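Neurotoxin (Clostridium botulinum, PDB 3N7L) probably binds gangliosides on nerve cells through this receptor-binding domain of a serotype D/C mosaic toxin, a step expected to precede toxin uptake. Local coordinates at residues Asp5-Ser10 with Tyr209-Glu214; Ala68-Phe73 with Ile175-Thr180; Met156-Gly161 with Lys218-Leu223. All coordinates share one frame; numbering follows the deposited sequence.

How the contacts relate
All three contacts reach one antiparallel sheet of the N-terminal, concanavalin-like half of the receptor-binding domain. Contact 1 pairs its strands 7-14 and 202-211; contact 2 sits about 12 Å away between centres, at the start of the neighbouring strand 72-82, and touches contact 1, for instance through the methyls of Ala68 and Ala212. Contact 3 has its centre about 14 Å from that of contact 1 and sets helix 217-226, next after strand 202-211, against strand 154-159. Contacts 2 and 3 do not touch. Along the chain, 68-73 and 175-180 both fall between the segments of contact 1, whereas contact 3 interleaves with each of the others, tying distant parts of the sequence to this sheet.

Contact 1 of 3, residues Asp5-Ser10 with Tyr209-Glu214; sequences DSKILS and YIFAKE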
ATOM      1  N   ASP A   5      16.084 -17.539 -14.474  1.00 50.78           N
ATOM      2  CA  ASP A   5      17.048 -17.863 -15.514  1.00 50.06           C
ATOM      3  C   ASP A   5      17.051 -16.776 -16.587  1.00 47.96           C
ATOM      4  O   ASP A   5      18.018 -16.639 -17.339  1.00 46.10           O
ATOM      5  CB  ASP A   5      16.710 -19.215 -16.147  1.00 53.12           C
ATOM      6  CG  ASP A   5      16.936 -20.380 -15.198  1.00 56.47           C
ATOM      7  OD1 ASP A   5      16.612 -21.527 -15.578  1.00 58.24           O
ATOM      8  OD2 ASP A   5      17.440 -20.152 -14.075  1.00 56.80           O
ATOM      9  N   SER A   6      15.969 -16.002 -16.650  1.00 44.74           N
ATOM     10  CA  SER A   6      15.856 -14.931 -17.635  1.00 42.41           C
ATOM     11  C   SER A   6      16.126 -13.554 -17.029  1.00 40.54           C
ATOM     12  O   SER A   6      16.175 -12.557 -17.744  1.00 40.07           O
ATOM     13  CB  SER A   6      14.465 -14.953 -18.287  1.00 43.51           C
ATOM     14  OG  SER A   6      13.435 -14.789 -17.326  1.00 44.13           O
ATOM     15  N   LYS A   7      16.309 -13.498 -15.714  1.00 38.23           N
ATOM     16  CA  LYS A   7      16.575 -12.228 -15.051  1.00 38.35           C
ATOM     17  C   LYS A   7      17.943 -11.690 -15.478  1.00 37.37           C
ATOM     18  O   LYS A   7      18.966 -12.340 -15.268  1.00 37.54           O
ATOM     19  CB  LYS A   7      16.534 -12.406 -13.530  1.00 39.78           C
ATOM     20  CG  LYS A   7      16.759 -11.114 -12.757  1.00 42.25           C
ATOM     21  CD  LYS A   7      16.867 -11.353 -11.257  1.00 44.61           C
ATOM     22  CE  LYS A   7      15.543 -11.767 -10.646  1.00 45.98           C
ATOM     23  NZ  LYS A   7      15.658 -11.929  -9.164  1.00 46.95           N
ATOM     24  N   ILE A   8      17.957 -10.503 -16.079  1.00 34.73           N
ATOM     25  CA  ILE A   8      19.202  -9.904 -16.543  1.00 33.83           C
ATOM     26  C   ILE A   8      19.624  -8.674 -15.741  1.00 32.50           C
ATOM     27  O   ILE A   8      20.716  -8.140 -15.932  1.00 31.28           O
ATOM     28  CB  ILE A   8      19.115  -9.538 -18.044  1.00 34.45           C
ATOM     29  CG1 ILE A   8      17.922  -8.608 -18.296  1.00 34.62           C
ATOM     30  CG2 ILE A   8      18.971 -10.811 -18.874  1.00 32.24           C
ATOM     31  CD1 ILE A   8      17.824  -8.116 -19.729  1.00 35.31           C
ATOM     32  N   LEU A   9      18.749  -8.226 -14.849  1.00 31.16           N
ATOM     33  CA  LEU A   9      19.037  -7.083 -13.990  1.00 29.45           C
ATOM     34  C   LEU A   9      18.256  -7.261 -12.703  1.00 28.79           C
ATOM     35  O   LEU A   9      17.068  -7.583 -12.723  1.00 27.11           O
ATOM     36  CB  LEU A   9      18.634  -5.764 -14.654  1.00 29.93           C
ATOM     37  CG  LEU A   9      18.785  -4.530 -13.749  1.00 30.71           C
ATOM     38  CD1 LEU A   9      20.231  -4.399 -13.283  1.00 32.28           C
ATOM     39  CD2 LEU A   9      18.359  -3.276 -14.498  1.00 30.89           C
ATOM     40  N   SER A  10      18.933  -7.062 -11.581  1.00 29.37           N
ATOM     41  CA  SER A  10      18.308  -7.206 -10.275  1.00 31.29           C
ATOM     42  C   SER A  10      18.892  -6.152  -9.349  1.00 31.06           C
ATOM     43  O   SER A  10      19.846  -6.412  -8.619  1.00 32.30           O
ATOM     44  CB  SER A  10      18.581  -8.610  -9.724  1.00 31.39           C
ATOM     45  OG  SER A  10      18.012  -8.772  -8.439  1.00 36.41           O
ATOM     46  N   TYR A 209      13.667  -5.302 -11.107  1.00 25.17           N
ATOM     47  CA  TYR A 209      14.144  -6.408 -11.933  1.00 25.77           C
ATOM     48  C   TYR A 209      13.809  -6.241 -13.415  1.00 26.78           C
ATOM     49  O   TYR A 209      12.860  -5.550 -13.777  1.00 26.72           O
ATOM     50  CB  TYR A 209      13.502  -7.725 -11.489  1.00 26.94           C
ATOM     51  CG  TYR A 209      13.698  -8.144 -10.050  1.00 28.44           C
ATOM     52  CD1 TYR A 209      12.958  -9.207  -9.527  1.00 31.11           C
ATOM     53  CD2 TYR A 209      14.627  -7.519  -9.219  1.00 30.63           C
ATOM     54  CE1 TYR A 209      13.132  -9.639  -8.216  1.00 30.20           C
ATOM     55  CE2 TYR A 209      14.813  -7.948  -7.896  1.00 29.50           C
ATOM     56  CZ  TYR A 209      14.057  -9.010  -7.408  1.00 30.88           C
ATOM     57  OH  TYR A 209      14.207  -9.443  -6.110  1.00 33.41           O
ATOM     58  N   ILE A 210      14.595  -6.893 -14.266  1.00 26.92           N
ATOM     59  CA  ILE A 210      14.342  -6.903 -15.701  1.00 26.39           C
ATOM     60  C   ILE A 210      14.577  -8.340 -16.166  1.00 27.95           C
ATOM     61  O   ILE A 210      15.610  -8.945 -15.855  1.00 28.04           O
ATOM     62  CB  ILE A 210      15.260  -5.937 -16.485  1.00 25.34           C
ATOM     63  CG1 ILE A 210      14.912  -4.486 -16.135  1.00 25.73           C
ATOM     64  CG2 ILE A 210      15.067  -6.152 -17.989  1.00 25.22           C
ATOM     65  CD1 ILE A 210      15.704  -3.448 -16.900  1.00 25.05           C
ATOM     66  N   PHE A 211      13.602  -8.887 -16.886  1.00 28.24           N
ATOM     67  CA  PHE A 211      13.670 -10.257 -17.382  1.00 29.09           C
ATOM     68  C   PHE A 211      13.733 -10.281 -18.907  1.00 30.65           C
ATOM     69  O   PHE A 211      13.055  -9.501 -19.579  1.00 30.89           O
ATOM     70  CB  PHE A 211      12.437 -11.038 -16.923  1.00 28.59           C
ATOM     71  CG  PHE A 211      12.322 -11.179 -15.433  1.00 30.15           C
ATOM     72  CD1 PHE A 211      12.915 -12.251 -14.777  1.00 30.53           C
ATOM     73  CD2 PHE A 211      11.617 -10.238 -14.685  1.00 28.38           C
ATOM     74  CE1 PHE A 211      12.810 -12.387 -13.394  1.00 31.75           C
ATOM     75  CE2 PHE A 211      11.504 -10.363 -13.304  1.00 30.13           C
ATOM     76  CZ  PHE A 211      12.101 -11.440 -12.656  1.00 31.16           C
ATOM     77  N   ALA A 212      14.543 -11.187 -19.445  1.00 31.05           N
ATOM     78  CA  ALA A 212      14.696 -11.319 -20.888  1.00 30.91           C
ATOM     79  C   ALA A 212      13.580 -12.178 -21.464  1.00 31.32           C
ATOM     80  O   ALA A 212      13.819 -13.028 -22.314  1.00 33.30           O
ATOM     81  CB  ALA A 212      16.053 -11.931 -21.217  1.00 29.47           C
ATOM     82  N   LYS A 213      12.360 -11.957 -20.994  1.00 31.56           N
ATOM     83  CA  LYS A 213      11.214 -12.706 -21.491  1.00 31.85           C
ATOM     84  C   LYS A 213       9.927 -11.969 -21.169  1.00 31.88           C
ATOM     85  O   LYS A 213       9.927 -11.010 -20.397  1.00 31.06           O
ATOM     86  CB  LYS A 213      11.160 -14.103 -20.863  1.00 32.37           C
ATOM     87  CG  LYS A 213      10.760 -14.103 -19.397  1.00 33.15           C
ATOM     88  CD  LYS A 213      10.548 -15.516 -18.870  1.00 35.36           C
ATOM     89  CE  LYS A 213       9.366 -16.192 -19.544  1.00 34.78           C
ATOM     90  NZ  LYS A 213       9.094 -17.533 -18.955  1.00 35.73           N
ATOM     91  N   GLU A 214       8.832 -12.435 -21.762  1.00 31.73           N
ATOM     92  CA  GLU A 214       7.519 -11.848 -21.543  1.00 32.26           C
ATOM     93  C   GLU A 214       6.853 -12.671 -20.441  1.00 32.17           C
ATOM     94  O   GLU A 214       6.370 -13.775 -20.690  1.00 31.36           O
ATOM     95  CB  GLU A 214       6.688 -11.931 -22.830  1.00 34.13           C
ATOM     96  CG  GLU A 214       5.470 -11.012 -22.875  1.00 36.77           C
ATOM     97  CD  GLU A 214       4.479 -11.381 -23.980  1.00 39.40           C
ATOM     98  OE1 GLU A 214       4.892 -11.998 -24.992  1.00 38.55           O
ATOM     99  OE2 GLU A 214       3.281 -11.042 -23.837  1.00 40.69           O
TER
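Ser6 meets Phe211, Ala212 and Lys213 just before strand 7-14 begins. Its carbonyl O accepts from Ala212 N at 2.7 Å, with the donor 35° out of the carbonyl plane. Its hydroxyl, bonded to Ile3 O, lies at the edge of the Phe211 ring, and Ser6 OG also touches Lys213 CD at 3.4 Å. Lys7 sends its aliphatic part past Phe211, CB lying 3.7 Å from CE1 of that ring. With CG anti to the backbone N (chi1 -178°) and a bend at chi3, the chain then brings the ammonium over the face of Tyr209. Lys7 NZ is 3.8 Å from the Tyr209 ring centroid, a cation-pi contact displaced toward the rim. Ile8 and Leu9 together face the single residue Ile210, the signature of a classic beta bulge in this antiparallel pair. Ile210 O takes a bond from Ile8 N at 2.8 Å and a weak one from Leu9 N. On the apolar side, Ile8 CG1 rests against Ile210 CG2, and Leu9 CD2 meets Ile210 CD1 at 3.6 Å; Ile181 of strand 180-187 packs on both Leu9 and Ile210. Leu9 O receives Ile210 N at 3.0 Å, restoring regular pairing. Ser10 OG, bonded to Thr21 OG1, approaches Tyr209 CE2 to 3.3 Å, while Tyr209 OH bonds to Gln12 OE1.

Contact 2 of 3, residues Ala68-Phe73 with Ile175-Thr180; sequences AMYESF and INFSKT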
ATOM      1  N   ALA A  68      18.199  -9.028 -25.963  1.00 44.73           N
ATOM      2  CA  ALA A  68      16.986  -9.247 -25.180  1.00 42.62           C
ATOM      3  C   ALA A  68      15.872  -8.239 -25.440  1.00 41.08           C
ATOM      4  O   ALA A  68      14.752  -8.616 -25.777  1.00 41.94           O
ATOM      5  CB  ALA A  68      17.332  -9.255 -23.696  1.00 42.18           C
ATOM      6  N   MET A  69      16.194  -6.962 -25.281  1.00 39.48           N
ATOM      7  CA  MET A  69      15.242  -5.868 -25.446  1.00 38.08           C
ATOM      8  C   MET A  69      14.493  -5.784 -26.776  1.00 36.17           C
ATOM      9  O   MET A  69      13.377  -5.263 -26.828  1.00 34.53           O
ATOM     10  CB  MET A  69      15.958  -4.541 -25.203  1.00 40.66           C
ATOM     11  CG  MET A  69      16.651  -4.454 -23.857  1.00 44.40           C
ATOM     12  SD  MET A  69      15.477  -4.499 -22.500  1.00 48.64           S
ATOM     13  CE  MET A  69      15.040  -2.752 -22.421  1.00 48.65           C
ATOM     14  N   TYR A  70      15.094  -6.292 -27.846  1.00 34.37           N
ATOM     15  CA  TYR A  70      14.464  -6.223 -29.163  1.00 32.56           C
ATOM     16  C   TYR A  70      13.443  -7.313 -29.447  1.00 33.71           C
ATOM     17  O   TYR A  70      12.800  -7.313 -30.495  1.00 34.24           O
ATOM     18  CB  TYR A  70      15.547  -6.201 -30.244  1.00 31.12           C
ATOM     19  CG  TYR A  70      16.391  -4.953 -30.160  1.00 29.86           C
ATOM     20  CD1 TYR A  70      15.964  -3.758 -30.747  1.00 29.39           C
ATOM     21  CD2 TYR A  70      17.577  -4.941 -29.428  1.00 28.15           C
ATOM     22  CE1 TYR A  70      16.700  -2.578 -30.603  1.00 27.41           C
ATOM     23  CE2 TYR A  70      18.316  -3.767 -29.275  1.00 29.43           C
ATOM     24  CZ  TYR A  70      17.868  -2.590 -29.864  1.00 28.23           C
ATOM     25  OH  TYR A  70      18.578  -1.422 -29.695  1.00 30.00           O
ATOM     26  N   GLU A  71      13.283  -8.240 -28.513  1.00 34.10           N
ATOM     27  CA  GLU A  71      12.306  -9.302 -28.692  1.00 34.43           C
ATOM     28  C   GLU A  71      11.246  -9.220 -27.601  1.00 33.11           C
ATOM     29  O   GLU A  71      10.184  -8.640 -27.808  1.00 32.93           O
ATOM     30  CB  GLU A  71      12.993 -10.665 -28.669  1.00 36.23           C
ATOM     31  CG  GLU A  71      13.988 -10.852 -29.797  1.00 39.99           C
ATOM     32  CD  GLU A  71      14.520 -12.264 -29.866  1.00 44.67           C
ATOM     33  OE1 GLU A  71      15.138 -12.719 -28.879  1.00 46.77           O
ATOM     34  OE2 GLU A  71      14.317 -12.920 -30.911  1.00 48.47           O
ATOM     35  N   SER A  72      11.543  -9.802 -26.444  1.00 32.30           N
ATOM     36  CA  SER A  72      10.620  -9.791 -25.311  1.00 31.49           C
ATOM     37  C   SER A  72      11.359  -9.460 -24.023  1.00 30.57           C
ATOM     38  O   SER A  72      12.481  -9.923 -23.800  1.00 31.01           O
ATOM     39  CB  SER A  72       9.932 -11.154 -25.146  1.00 32.30           C
ATOM     40  OG  SER A  72       8.900 -11.347 -26.096  1.00 34.78           O
ATOM     41  N   PHE A  73      10.733  -8.657 -23.175  1.00 27.83           N
ATOM     42  CA  PHE A  73      11.339  -8.301 -21.906  1.00 27.88           C
ATOM     43  C   PHE A  73      10.271  -7.816 -20.937  1.00 26.80           C
ATOM     44  O   PHE A  73       9.187  -7.395 -21.347  1.00 25.52           O
ATOM     45  CB  PHE A  73      12.426  -7.236 -22.103  1.00 30.38           C
ATOM     46  CG  PHE A  73      11.908  -5.905 -22.568  1.00 33.17           C
ATOM     47  CD1 PHE A  73      11.367  -4.998 -21.662  1.00 36.05           C
ATOM     48  CD2 PHE A  73      11.970  -5.553 -23.912  1.00 34.66           C
ATOM     49  CE1 PHE A  73      10.896  -3.759 -22.088  1.00 37.07           C
ATOM     50  CE2 PHE A  73      11.501  -4.318 -24.351  1.00 35.06           C
ATOM     51  CZ  PHE A  73      10.963  -3.419 -23.437  1.00 37.14           C
ATOM     52  N   ILE A 175      14.165   2.119 -33.369  1.00 34.49           N
ATOM     53  CA  ILE A 175      14.241   2.248 -31.922  1.00 33.33           C
ATOM     54  C   ILE A 175      15.547   1.622 -31.454  1.00 34.48           C
ATOM     55  O   ILE A 175      15.894   0.501 -31.831  1.00 34.60           O
ATOM     56  CB  ILE A 175      13.023   1.581 -31.220  1.00 34.72           C
ATOM     57  CG1 ILE A 175      13.038   1.918 -29.725  1.00 31.95           C
ATOM     58  CG2 ILE A 175      13.030   0.072 -31.445  1.00 32.83           C
ATOM     59  CD1 ILE A 175      11.723   1.649 -29.029  1.00 33.29           C
ATOM     60  N   ASN A 176      16.285   2.376 -30.651  1.00 34.13           N
ATOM     61  CA  ASN A 176      17.565   1.931 -30.138  1.00 34.76           C
ATOM     62  C   ASN A 176      17.506   1.956 -28.615  1.00 34.57           C
ATOM     63  O   ASN A 176      17.398   3.021 -28.000  1.00 32.90           O
ATOM     64  CB  ASN A 176      18.665   2.871 -30.646  1.00 37.00           C
ATOM     65  CG  ASN A 176      20.059   2.305 -30.450  1.00 39.37           C
ATOM     66  OD1 ASN A 176      20.440   1.927 -29.346  1.00 39.79           O
ATOM     67  ND2 ASN A 176      20.834   2.258 -31.529  1.00 42.34           N
ATOM     68  N   PHE A 177      17.570   0.780 -28.004  1.00 34.01           N
ATOM     69  CA  PHE A 177      17.514   0.691 -26.554  1.00 34.49           C
ATOM     70  C   PHE A 177      18.835   1.033 -25.886  1.00 35.04           C
ATOM     71  O   PHE A 177      19.904   0.618 -26.333  1.00 35.69           O
ATOM     72  CB  PHE A 177      17.035  -0.702 -26.137  1.00 33.55           C
ATOM     73  CG  PHE A 177      15.580  -0.937 -26.421  1.00 33.73           C
ATOM     74  CD1 PHE A 177      14.604  -0.179 -25.778  1.00 33.57           C
ATOM     75  CD2 PHE A 177      15.182  -1.892 -27.351  1.00 32.56           C
ATOM     76  CE1 PHE A 177      13.253  -0.366 -26.058  1.00 32.70           C
ATOM     77  CE2 PHE A 177      13.832  -2.089 -27.639  1.00 31.77           C
ATOM     78  CZ  PHE A 177      12.866  -1.325 -26.994  1.00 31.43           C
ATOM     79  N   SER A 178      18.744   1.810 -24.812  1.00 34.66           N
ATOM     80  CA  SER A 178      19.906   2.245 -24.047  1.00 34.66           C
ATOM     81  C   SER A 178      20.288   1.227 -22.978  1.00 34.50           C
ATOM     82  O   SER A 178      19.442   0.498 -22.467  1.00 32.88           O
ATOM     83  CB  SER A 178      19.609   3.590 -23.380  1.00 33.68           C
ATOM     84  OG  SER A 178      20.583   3.909 -22.402  1.00 36.06           O
ATOM     85  N   LYS A 179      21.569   1.175 -22.641  1.00 35.45           N
ATOM     86  CA  LYS A 179      22.015   0.249 -21.613  1.00 37.18           C
ATOM     87  C   LYS A 179      22.118   0.967 -20.273  1.00 35.97           C
ATOM     88  O   LYS A 179      22.605   0.411 -19.293  1.00 37.17           O
ATOM     89  CB  LYS A 179      23.356  -0.383 -22.006  1.00 38.91           C
ATOM     90  CG  LYS A 179      24.393   0.582 -22.546  1.00 40.73           C
ATOM     91  CD  LYS A 179      24.908   1.513 -21.478  1.00 41.63           C
ATOM     92  CE  LYS A 179      26.178   2.190 -21.942  1.00 44.93           C
ATOM     93  NZ  LYS A 179      27.215   1.176 -22.276  1.00 45.93           N
ATOM     94  N   THR A 180      21.648   2.211 -20.244  1.00 35.13           N
ATOM     95  CA  THR A 180      21.671   3.013 -19.026  1.00 34.19           C
ATOM     96  C   THR A 180      20.261   3.315 -18.529  1.00 31.06           C
ATOM     97  O   THR A 180      19.390   3.691 -19.305  1.00 29.24           O
ATOM     98  CB  THR A 180      22.409   4.356 -19.249  1.00 35.31           C
ATOM     99  OG1 THR A 180      23.795   4.102 -19.502  1.00 38.18           O
ATOM    100  CG2 THR A 180      22.284   5.251 -18.021  1.00 35.52           C
TER
HETATM  101  O   HOH W   1      20.723  -1.500 -27.896  1.00 39.30           O
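Phe177 enters an aromatic cluster with Tyr70 and Phe73, and so joins the loop ahead of strand 180-187 to the turn that leads into strand 72-82, between the two sheets of the concanavalin-like half. The segments bury 275 Å² between them, and Phe177 carries the largest share. Its CG stands anti to its own carbonyl carbon (chi1 -71°), which sends the ring toward Met69 and Tyr70. At the root, Phe177 CB has Tyr70 OH and Met69 CB as its nearest neighbours. CG also borders Met69 CB. One step out, Phe177 CD2 meets two residues: it touches Met69 CB at 3.5 Å and lies over one face of the Tyr70 ring, offset toward the rim. This is a T-shaped pair, the edge of Phe177 directed at the face of Tyr70, with centroids 5.1 Å apart and planes at 61°. Phe177 CE2 comes 3.3 Å from the backbone Met69 O. At the tip, Phe177 CZ meets Phe73 CE2 at 4.2 Å, but here the roles reverse: Phe73 offers its edge and Phe177 its face. Met69 SD lies over a face of Phe73, and Trp103 of strand 102-108 packs against both Met69 and Phe177.

Polar atoms gather at the phenol end of Tyr70. Ile175 O lies in the ring plane at the edge, and Phe177 N donates to Tyr70 OH at 3.0 Å with an N-H...O angle of 157°. A water 2.8 Å from Tyr70 OH closes a second link, donating a hydrogen bond to Phe177 O.

Contact 3 of 3, residues Met156-Gly161 with Lys218-Leu223; sequences MIYING and KDINIL
Helix 217-226 packs against the end of the hairpin formed by strands 154-159 and 162-168, with Ile220 and Asn221 meeting Tyr158 and Gly161. The hairpin reverses through Asn160 and Gly161, both with positive phi (52° and 79°), the backbone geometry of a type I' turn. On the strand, Tyr158 directs its side chain toward the helix. Ile220 answers from the helix: its CG1 is anti to the carbonyl carbon (chi1 -74°), and the chain continues extended, so that the CD1 methyl caps one face of the Tyr158 ring. The modelled approach of that methyl is too close to be taken literally, but the two side chains cross at about a right angle in a contact of CH-pi type. The other branch serves the turn, Ile220 CG2 lying 3.9 Å from Gly161 CA. Here the backbones come nearest, Gly161 CA and Asn221 CA being 5.1 Å apart, and the amide end of Asn221 lies beside the glycine.

Beyond the two segments, Thr146 of the adjacent strand 143-150 and Leu215 also touch Ile220. Tyr158 OH adds a directional hydrogen bond to Asp217 OD1 of the same helix. The ring is therefore held at its phenolic tip by a polar bond to the helix and covered on a face by an apolar methyl from that helix, while Ile220 offers hydrocarbon both to this ring and to Gly161 CA, which joins strand and turn to one helical side chain.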
ATOM      1  N   MET A 156       2.047  -4.753 -22.213  1.00 29.85           N
ATOM      2  CA  MET A 156       1.034  -4.877 -21.163  1.00 29.60           C
ATOM      3  C   MET A 156       1.530  -4.355 -19.819  1.00 28.33           C
ATOM      4  O   MET A 156       2.713  -4.475 -19.494  1.00 27.30           O
ATOM      5  CB  MET A 156       0.622  -6.346 -20.988  1.00 31.85           C
ATOM      6  CG  MET A 156       0.262  -7.076 -22.278  1.00 36.35           C
ATOM      7  SD  MET A 156      -0.295  -8.776 -21.977  1.00 41.32           S
ATOM      8  CE  MET A 156       1.250  -9.614 -21.725  1.00 40.16           C
ATOM      9  N   ILE A 157       0.629  -3.771 -19.036  1.00 25.62           N
ATOM     10  CA  ILE A 157       1.023  -3.283 -17.724  1.00 24.40           C
ATOM     11  C   ILE A 157       0.116  -3.864 -16.653  1.00 22.28           C
ATOM     12  O   ILE A 157      -1.107  -3.872 -16.788  1.00 21.52           O
ATOM     13  CB  ILE A 157       1.020  -1.732 -17.635  1.00 24.82           C
ATOM     14  CG1 ILE A 157       1.495  -1.309 -16.243  1.00 26.38           C
ATOM     15  CG2 ILE A 157      -0.373  -1.175 -17.893  1.00 25.96           C
ATOM     16  CD1 ILE A 157       1.816   0.159 -16.128  1.00 27.94           C
ATOM     17  N   TYR A 158       0.742  -4.380 -15.602  1.00 21.33           N
ATOM     18  CA  TYR A 158       0.033  -4.974 -14.481  1.00 21.36           C
ATOM     19  C   TYR A 158       0.351  -4.179 -13.216  1.00 20.80           C
ATOM     20  O   TYR A 158       1.451  -3.639 -13.066  1.00 20.43           O
ATOM     21  CB  TYR A 158       0.488  -6.420 -14.265  1.00 22.86           C
ATOM     22  CG  TYR A 158       0.290  -7.357 -15.437  1.00 24.98           C
ATOM     23  CD1 TYR A 158      -0.728  -8.316 -15.420  1.00 27.36           C
ATOM     24  CD2 TYR A 158       1.155  -7.328 -16.538  1.00 26.25           C
ATOM     25  CE1 TYR A 158      -0.880  -9.233 -16.465  1.00 26.93           C
ATOM     26  CE2 TYR A 158       1.013  -8.243 -17.595  1.00 27.56           C
ATOM     27  CZ  TYR A 158      -0.005  -9.193 -17.546  1.00 29.82           C
ATOM     28  OH  TYR A 158      -0.135 -10.123 -18.555  1.00 29.30           O
ATOM     29  N   ILE A 159      -0.617  -4.112 -12.312  1.00 19.55           N
ATOM     30  CA  ILE A 159      -0.443  -3.425 -11.043  1.00 20.21           C
ATOM     31  C   ILE A 159      -0.906  -4.414  -9.990  1.00 20.59           C
ATOM     32  O   ILE A 159      -2.035  -4.901 -10.046  1.00 21.89           O
ATOM     33  CB  ILE A 159      -1.292  -2.136 -10.975  1.00 20.37           C
ATOM     34  CG1 ILE A 159      -0.786  -1.131 -12.016  1.00 19.09           C
ATOM     35  CG2 ILE A 159      -1.239  -1.538  -9.568  1.00 18.70           C
ATOM     36  CD1 ILE A 159       0.676  -0.726 -11.831  1.00 16.58           C
ATOM     37  N   ASN A 160      -0.025  -4.722  -9.044  1.00 22.76           N
ATOM     38  CA  ASN A 160      -0.330  -5.686  -7.988  1.00 24.19           C
ATOM     39  C   ASN A 160      -0.835  -7.004  -8.570  1.00 25.44           C
ATOM     40  O   ASN A 160      -1.770  -7.615  -8.049  1.00 25.95           O
ATOM     41  CB  ASN A 160      -1.354  -5.110  -7.006  1.00 22.79           C
ATOM     42  CG  ASN A 160      -0.832  -3.881  -6.291  1.00 24.03           C
ATOM     43  OD1 ASN A 160       0.366  -3.772  -6.041  1.00 21.89           O
ATOM     44  ND2 ASN A 160      -1.728  -2.951  -5.955  1.00 20.80           N
ATOM     45  N   GLY A 161      -0.206  -7.432  -9.662  1.00 25.67           N
ATOM     46  CA  GLY A 161      -0.578  -8.681 -10.294  1.00 26.23           C
ATOM     47  C   GLY A 161      -1.813  -8.652 -11.176  1.00 27.87           C
ATOM     48  O   GLY A 161      -2.145  -9.669 -11.791  1.00 27.46           O
ATOM     49  N   LYS A 218       0.519 -15.807 -14.451  1.00 40.02           N
ATOM     50  CA  LYS A 218       0.952 -16.692 -13.377  1.00 40.11           C
ATOM     51  C   LYS A 218       2.336 -16.316 -12.855  1.00 39.34           C
ATOM     52  O   LYS A 218       2.521 -16.136 -11.650  1.00 37.38           O
ATOM     53  CB  LYS A 218       0.956 -18.142 -13.860  1.00 42.60           C
ATOM     54  CG  LYS A 218       1.309 -19.151 -12.781  1.00 45.61           C
ATOM     55  CD  LYS A 218       1.186 -20.578 -13.296  1.00 48.73           C
ATOM     56  CE  LYS A 218       1.511 -21.590 -12.206  1.00 50.24           C
ATOM     57  NZ  LYS A 218       1.335 -22.993 -12.682  1.00 53.45           N
ATOM     58  N   ASP A 219       3.303 -16.204 -13.762  1.00 38.19           N
ATOM     59  CA  ASP A 219       4.667 -15.845 -13.391  1.00 37.96           C
ATOM     60  C   ASP A 219       4.667 -14.551 -12.583  1.00 35.86           C
ATOM     61  O   ASP A 219       5.271 -14.476 -11.515  1.00 34.90           O
ATOM     62  CB  ASP A 219       5.536 -15.648 -14.643  1.00 42.05           C
ATOM     63  CG  ASP A 219       5.739 -16.933 -15.430  1.00 46.80           C
ATOM     64  OD1 ASP A 219       6.349 -16.881 -16.529  1.00 47.50           O
ATOM     65  OD2 ASP A 219       5.291 -17.994 -14.949  1.00 50.61           O
ATOM     66  N   ILE A 220       3.991 -13.541 -13.122  1.00 34.74           N
ATOM     67  CA  ILE A 220       3.868 -12.223 -12.504  1.00 33.93           C
ATOM     68  C   ILE A 220       3.408 -12.320 -11.056  1.00 32.26           C
ATOM     69  O   ILE A 220       4.050 -11.786 -10.152  1.00 31.34           O
ATOM     70  CB  ILE A 220       2.836 -11.344 -13.277  1.00 35.00           C
ATOM     71  CG1 ILE A 220       3.440 -10.866 -14.587  1.00 35.95           C
ATOM     72  CG2 ILE A 220       2.383 -10.148 -12.432  1.00 36.60           C
ATOM     73  CD1 ILE A 220       2.460 -10.147 -15.448  1.00 33.56           C
ATOM     74  N   ASN A 221       2.285 -12.995 -10.842  1.00 31.84           N
ATOM     75  CA  ASN A 221       1.748 -13.118  -9.499  1.00 31.72           C
ATOM     76  C   ASN A 221       2.603 -13.939  -8.549  1.00 31.07           C
ATOM     77  O   ASN A 221       2.653 -13.645  -7.358  1.00 30.76           O
ATOM     78  CB  ASN A 221       0.319 -13.643  -9.554  1.00 31.72           C
ATOM     79  CG  ASN A 221      -0.657 -12.588 -10.037  1.00 33.35           C
ATOM     80  OD1 ASN A 221      -0.809 -12.362 -11.237  1.00 35.03           O
ATOM     81  ND2 ASN A 221      -1.305 -11.916  -9.097  1.00 33.63           N
ATOM     82  N   ILE A 222       3.279 -14.961  -9.063  1.00 31.08           N
ATOM     83  CA  ILE A 222       4.153 -15.759  -8.214  1.00 30.92           C
ATOM     84  C   ILE A 222       5.280 -14.832  -7.753  1.00 30.61           C
ATOM     85  O   ILE A 222       5.694 -14.859  -6.591  1.00 30.43           O
ATOM     86  CB  ILE A 222       4.743 -16.969  -8.982  1.00 32.66           C
ATOM     87  CG1 ILE A 222       3.663 -18.041  -9.157  1.00 32.39           C
ATOM     88  CG2 ILE A 222       5.944 -17.542  -8.234  1.00 32.49           C
ATOM     89  CD1 ILE A 222       4.134 -19.272  -9.902  1.00 35.19           C
ATOM     90  N   LEU A 223       5.764 -14.001  -8.672  1.00 27.67           N
ATOM     91  CA  LEU A 223       6.822 -13.050  -8.351  1.00 26.81           C
ATOM     92  C   LEU A 223       6.286 -12.087  -7.295  1.00 25.53           C
ATOM     93  O   LEU A 223       6.913 -11.864  -6.260  1.00 24.46           O
ATOM     94  CB  LEU A 223       7.226 -12.265  -9.600  1.00 26.12           C
ATOM     95  CG  LEU A 223       8.363 -11.257  -9.435  1.00 25.88           C
ATOM     96  CD1 LEU A 223       9.615 -11.970  -8.944  1.00 27.72           C
ATOM     97  CD2 LEU A 223       8.628 -10.564 -10.770  1.00 27.98           C
TER